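Local atomic coordinates of hypothetical methylmalonyl-CoA decarboxylase alpha subunit (Sulfolobus tokodaii, PDB entry 1X0U), a protein that belongs to the carboxyl transferase family, with two crotonase-like domains per chain, and forms an assembly of six chains. Residues Thr83-Gly86 / Arg91-Phe94; Leu48-Gly53 / Val93-Gln98. All coordinates share one frame; numbering follows the deposited sequence.

Interaction 1. Residues Thr83-Gly86 / Arg91-Phe94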
loop_
_atom_site.group_PDB
_atom_site.type_symbol
_atom_site.label_atom_id
_atom_site.label_comp_id
_atom_site.label_asym_id
_atom_site.label_seq_id
_atom_site.Cartn_x
_atom_site.Cartn_y
_atom_site.Cartn_z
ATOM N N THR A 83 21.172 -29.886 6.200
ATOM C CA THR A 83 20.484 -28.693 5.737
ATOM C C THR A 83 21.463 -27.584 5.389
ATOM O O THR A 83 22.517 -27.444 6.001
ATOM C CB THR A 83 19.503 -28.164 6.810
ATOM O OG1 THR A 83 20.183 -28.062 8.069
ATOM C CG2 THR A 83 18.307 -29.093 6.960
ATOM N N GLY A 84 21.089 -26.798 4.392
ATOM C CA GLY A 84 21.917 -25.706 3.942
ATOM C C GLY A 84 21.507 -25.269 2.556
ATOM O O GLY A 84 20.382 -25.531 2.110
ATOM N N TRP A 85 22.420 -24.616 1.857
ATOM C CA TRP A 85 22.126 -24.137 0.515
ATOM C C TRP A 85 23.380 -24.233 -0.342
ATOM O O TRP A 85 24.483 -24.383 0.176
ATOM C CB TRP A 85 21.680 -22.675 0.571
ATOM C CG TRP A 85 22.835 -21.708 0.710
ATOM C CD1 TRP A 85 23.541 -21.130 -0.301
ATOM C CD2 TRP A 85 23.446 -21.251 1.936
ATOM N NE1 TRP A 85 24.557 -20.344 0.212
ATOM C CE2 TRP A 85 24.519 -20.401 1.579
ATOM C CE3 TRP A 85 23.191 -21.482 3.292
ATOM C CZ2 TRP A 85 25.337 -19.779 2.533
ATOM C CZ3 TRP A 85 24.006 -20.865 4.243
ATOM C CH2 TRP A 85 25.067 -20.022 3.856
ATOM N N GLY A 86 23.186 -24.122 -1.652
ATOM C CA GLY A 86 24.279 -24.150 -2.599
ATOM C C GLY A 86 23.802 -23.584 -3.933
ATOM O O GLY A 86 22.784 -22.896 -4.014
ATOM N N ARG A 91 22.497 -20.983 -9.746
ATOM C CA ARG A 91 21.388 -20.339 -9.053
ATOM C C ARG A 91 21.289 -20.871 -7.631
ATOM O O ARG A 91 21.485 -22.059 -7.390
ATOM C CB ARG A 91 20.080 -20.605 -9.804
ATOM C CG ARG A 91 20.108 -20.150 -11.260
ATOM C CD ARG A 91 18.849 -20.576 -12.001
ATOM N NE ARG A 91 17.649 -19.922 -11.492
ATOM C CZ ARG A 91 16.416 -20.342 -11.755
ATOM N NH1 ARG A 91 16.231 -21.421 -12.515
ATOM N NH2 ARG A 91 15.366 -19.671 -11.291
ATOM N N THR A 92 20.969 -19.991 -6.694
ATOM C CA THR A 92 20.868 -20.387 -5.297
ATOM C C THR A 92 19.593 -21.141 -4.922
ATOM O O THR A 92 18.480 -20.664 -5.152
ATOM C CB THR A 92 20.977 -19.167 -4.366
ATOM O OG1 THR A 92 22.199 -18.466 -4.636
ATOM C CG2 THR A 92 20.966 -19.610 -2.913
ATOM N N VAL A 93 19.758 -22.331 -4.358
ATOM C CA VAL A 93 18.607 -23.092 -3.907
ATOM C C VAL A 93 18.951 -23.737 -2.570
ATOM O O VAL A 93 20.109 -24.014 -2.276
ATOM C CB VAL A 93 18.140 -24.184 -4.941
ATOM C CG1 VAL A 93 18.864 -24.012 -6.270
ATOM C CG2 VAL A 93 18.304 -25.575 -4.369
ATOM N N PHE A 94 17.931 -23.936 -1.754
ATOM C CA PHE A 94 18.095 -24.557 -0.458
ATOM C C PHE A 94 17.658 -26.007 -0.552
ATOM O O PHE A 94 16.900 -26.389 -1.445
ATOM C CB PHE A 94 17.258 -23.833 0.602
ATOM C CG PHE A 94 17.977 -22.689 1.268
ATOM C CD1 PHE A 94 18.077 -21.451 0.646
ATOM C CD2 PHE A 94 18.571 -22.864 2.516
ATOM C CE1 PHE A 94 18.758 -20.403 1.261
ATOM C CE2 PHE A 94 19.249 -21.831 3.138
ATOM C CZ PHE A 94 19.346 -20.601 2.516
#
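G86 and V93 form a hydrogen-bonded pair between antiparallel strands, and the axes of the two short strand segments approach to 4.9 Å. G86 N donates to V93 O at 3.1 Å, and V93 N returns a bond to G86 O at 3.1 Å. Both bonds are nearly straight. The next pair, W85 with F94, is non-hydrogen-bonded, and its backbones come close, CA to CA 4.2 Å. W85 and F94 lie side by side on the same face of the sheet. CB of W85 sits over the centre of the F94 ring, 3.5 Å from the centroid and almost on the ring normal, a CH-pi contact. The indole CG stands between the backbone N and the carbonyl carbon (chi1 79°), and the indole then leads away from the hairpin partner. The two rings meet obliquely, with planes at 41°. T92 CG2 touches the indole at CD1, 4.0 Å away. F94 CD2 also comes within 3.2 Å of G84 O, at an oblique approach to the ring. M504 of a second subunit packs on both W85 and F94, while L121, A122 and V125 of helix 109-125 also touch F94. The backbone bonds thus set the register of the hairpin 81-88/91-98, and the W85-F94 pair forms an apolar surface, on which M504 of the second subunit packs and whose F94 part meets helix 109-125.

Interaction 2. Residues Leu48-Gly53 / Val93-Gln98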
loop_
_atom_site.group_PDB
_atom_site.type_symbol
_atom_site.label_atom_id
_atom_site.label_comp_id
_atom_site.label_asym_id
_atom_site.label_seq_id
_atom_site.Cartn_x
_atom_site.Cartn_y
_atom_site.Cartn_z
ATOM N N LEU A 48 25.710 -34.505 -5.761
ATOM C CA LEU A 48 25.260 -34.684 -7.143
ATOM C C LEU A 48 24.431 -33.463 -7.577
ATOM O O LEU A 48 24.673 -32.875 -8.636
ATOM C CB LEU A 48 24.398 -35.949 -7.272
ATOM C CG LEU A 48 24.941 -37.289 -7.791
ATOM C CD1 LEU A 48 26.408 -37.191 -8.182
ATOM C CD2 LEU A 48 24.742 -38.351 -6.722
ATOM N N LEU A 49 23.469 -33.077 -6.739
ATOM C CA LEU A 49 22.580 -31.959 -7.026
ATOM C C LEU A 49 23.200 -30.573 -7.148
ATOM O O LEU A 49 22.877 -29.822 -8.067
ATOM C CB LEU A 49 21.470 -31.897 -5.970
ATOM C CG LEU A 49 20.546 -30.672 -6.020
ATOM C CD1 LEU A 49 19.911 -30.573 -7.397
ATOM C CD2 LEU A 49 19.469 -30.787 -4.934
ATOM N N PHE A 50 24.077 -30.216 -6.225
ATOM C CA PHE A 50 24.652 -28.884 -6.262
ATOM C C PHE A 50 25.901 -28.803 -7.087
ATOM O O PHE A 50 26.651 -29.770 -7.144
ATOM C CB PHE A 50 24.899 -28.399 -4.842
ATOM C CG PHE A 50 23.633 -28.150 -4.086
ATOM C CD1 PHE A 50 23.047 -29.155 -3.334
ATOM C CD2 PHE A 50 22.987 -26.919 -4.184
ATOM C CE1 PHE A 50 21.839 -28.933 -2.686
ATOM C CE2 PHE A 50 21.784 -26.696 -3.540
ATOM C CZ PHE A 50 21.210 -27.701 -2.794
ATOM N N ASP A 51 26.101 -27.664 -7.748
ATOM C CA ASP A 51 27.266 -27.473 -8.598
ATOM C C ASP A 51 28.422 -28.074 -7.835
ATOM O O ASP A 51 29.149 -27.406 -7.097
ATOM C CB ASP A 51 27.450 -25.990 -8.905
ATOM C CG ASP A 51 26.273 -25.430 -9.670
ATOM O OD1 ASP A 51 25.509 -26.248 -10.215
ATOM O OD2 ASP A 51 26.101 -24.199 -9.740
ATOM N N ASP A 52 28.507 -29.388 -8.026
ATOM C CA ASP A 52 29.448 -30.287 -7.397
ATOM C C ASP A 52 30.639 -29.605 -6.820
ATOM O O ASP A 52 31.260 -28.743 -7.447
ATOM C CB ASP A 52 29.862 -31.404 -8.375
ATOM C CG ASP A 52 28.686 -32.314 -8.760
ATOM O OD1 ASP A 52 28.933 -33.493 -9.123
ATOM O OD2 ASP A 52 27.519 -31.854 -8.704
ATOM N N GLY A 53 30.938 -30.000 -5.595
ATOM C CA GLY A 53 32.063 -29.432 -4.899
ATOM C C GLY A 53 31.659 -28.317 -3.958
ATOM O O GLY A 53 32.548 -27.650 -3.423
ATOM N N VAL A 93 19.758 -22.331 -4.358
ATOM C CA VAL A 93 18.607 -23.092 -3.907
ATOM C C VAL A 93 18.951 -23.737 -2.570
ATOM O O VAL A 93 20.109 -24.014 -2.276
ATOM C CB VAL A 93 18.140 -24.184 -4.941
ATOM C CG1 VAL A 93 18.864 -24.012 -6.270
ATOM C CG2 VAL A 93 18.304 -25.575 -4.369
ATOM N N PHE A 94 17.931 -23.936 -1.754
ATOM C CA PHE A 94 18.095 -24.557 -0.458
ATOM C C PHE A 94 17.658 -26.007 -0.552
ATOM O O PHE A 94 16.900 -26.389 -1.445
ATOM C CB PHE A 94 17.258 -23.833 0.602
ATOM C CG PHE A 94 17.977 -22.689 1.268
ATOM C CD1 PHE A 94 18.077 -21.451 0.646
ATOM C CD2 PHE A 94 18.571 -22.864 2.516
ATOM C CE1 PHE A 94 18.758 -20.403 1.261
ATOM C CE2 PHE A 94 19.249 -21.831 3.138
ATOM C CZ PHE A 94 19.346 -20.601 2.516
ATOM N N ALA A 95 18.144 -26.821 0.371
ATOM C CA ALA A 95 17.773 -28.224 0.382
ATOM C C ALA A 95 18.081 -28.871 1.713
ATOM O O ALA A 95 18.872 -28.361 2.505
ATOM C CB ALA A 95 18.524 -28.972 -0.728
ATOM N N TYR A 96 17.407 -29.985 1.961
ATOM C CA TYR A 96 17.672 -30.787 3.131
ATOM C C TYR A 96 17.707 -32.204 2.590
ATOM O O TYR A 96 17.016 -32.530 1.618
ATOM C CB TYR A 96 16.612 -30.630 4.224
ATOM C CG TYR A 96 15.228 -31.126 3.897
ATOM C CD1 TYR A 96 14.211 -30.232 3.554
ATOM C CD2 TYR A 96 14.914 -32.482 3.985
ATOM C CE1 TYR A 96 12.925 -30.678 3.315
ATOM C CE2 TYR A 96 13.623 -32.935 3.748
ATOM C CZ TYR A 96 12.633 -32.022 3.411
ATOM O OH TYR A 96 11.358 -32.462 3.145
ATOM N N ALA A 97 18.553 -33.026 3.192
ATOM C CA ALA A 97 18.696 -34.414 2.787
ATOM C C ALA A 97 18.708 -35.218 4.068
ATOM O O ALA A 97 19.628 -35.093 4.876
ATOM C CB ALA A 97 20.001 -34.606 2.023
ATOM N N GLN A 98 17.664 -36.010 4.269
ATOM C CA GLN A 98 17.569 -36.829 5.459
ATOM C C GLN A 98 18.525 -38.008 5.322
ATOM O O GLN A 98 18.684 -38.574 4.239
ATOM C CB GLN A 98 16.127 -37.303 5.649
ATOM C CG GLN A 98 15.149 -36.157 5.902
ATOM C CD GLN A 98 13.708 -36.618 5.999
ATOM O OE1 GLN A 98 13.190 -37.281 5.095
ATOM N NE2 GLN A 98 13.046 -36.261 7.094
#
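F50 meets the strand with the edge of its ring. Its CZ lies 3.6 Å from CB of A95, which sits in the plane of the ring. CE1 is a little farther from the same methyl, at 3.9 Å. At the neighbouring corner, CE2 touches V93 through two atoms, CG2 at 3.7 Å and the backbone O at 3.4 Å. The side chains of F50 and V93 cross obliquely. V93 and A95 are two apart on the strand, and both direct their CB toward the F50 segment, so the outer edge of the ring spans them. F50 is the first residue after helix 42-49 to leave helical backbone angles. Its CG is anti to the carbonyl carbon and beside the backbone N (chi1 -68°), which brings the end of the ring nearer the strand than its CB direction suggests. L49 CG lies over one face of the ring, 3.9 Å above the plane and offset toward the rim. The ring of F55 meets F50 as well, and V88 of strand 81-88 touches it. The D51 carboxylate accepts bonds from the backbone N of D89 and of G90, at the turn between strands 81-88 and 91-98. This is largely apolar packing, with a carbonyl oxygen at the ring edge, of a post-helix segment against one face of the hairpin, in the mixed sheet of a crotonase-like domain.

In the fold
Both contacts are buried and both use strand 91-98, between strands 81-88 and 129-133 in one mixed sheet. Interaction 1 lies within the sheet and joins the two strands of a hairpin, close in sequence, through backbone hydrogen bonds and an aromatic pair. Interaction 2 comes from about 40 residues away in sequence and rests on largely apolar contacts of one ring. V93 serves both, by its backbone in one and mainly its side chain in the other. W85 and F94 lie on the other face, where M504 of the second subunit packs on both and helix 109-125 on F94. The contacts also touch: G84 O probably accepts a hydrogen bond from A95 N, and F50 CD2 packs on G86.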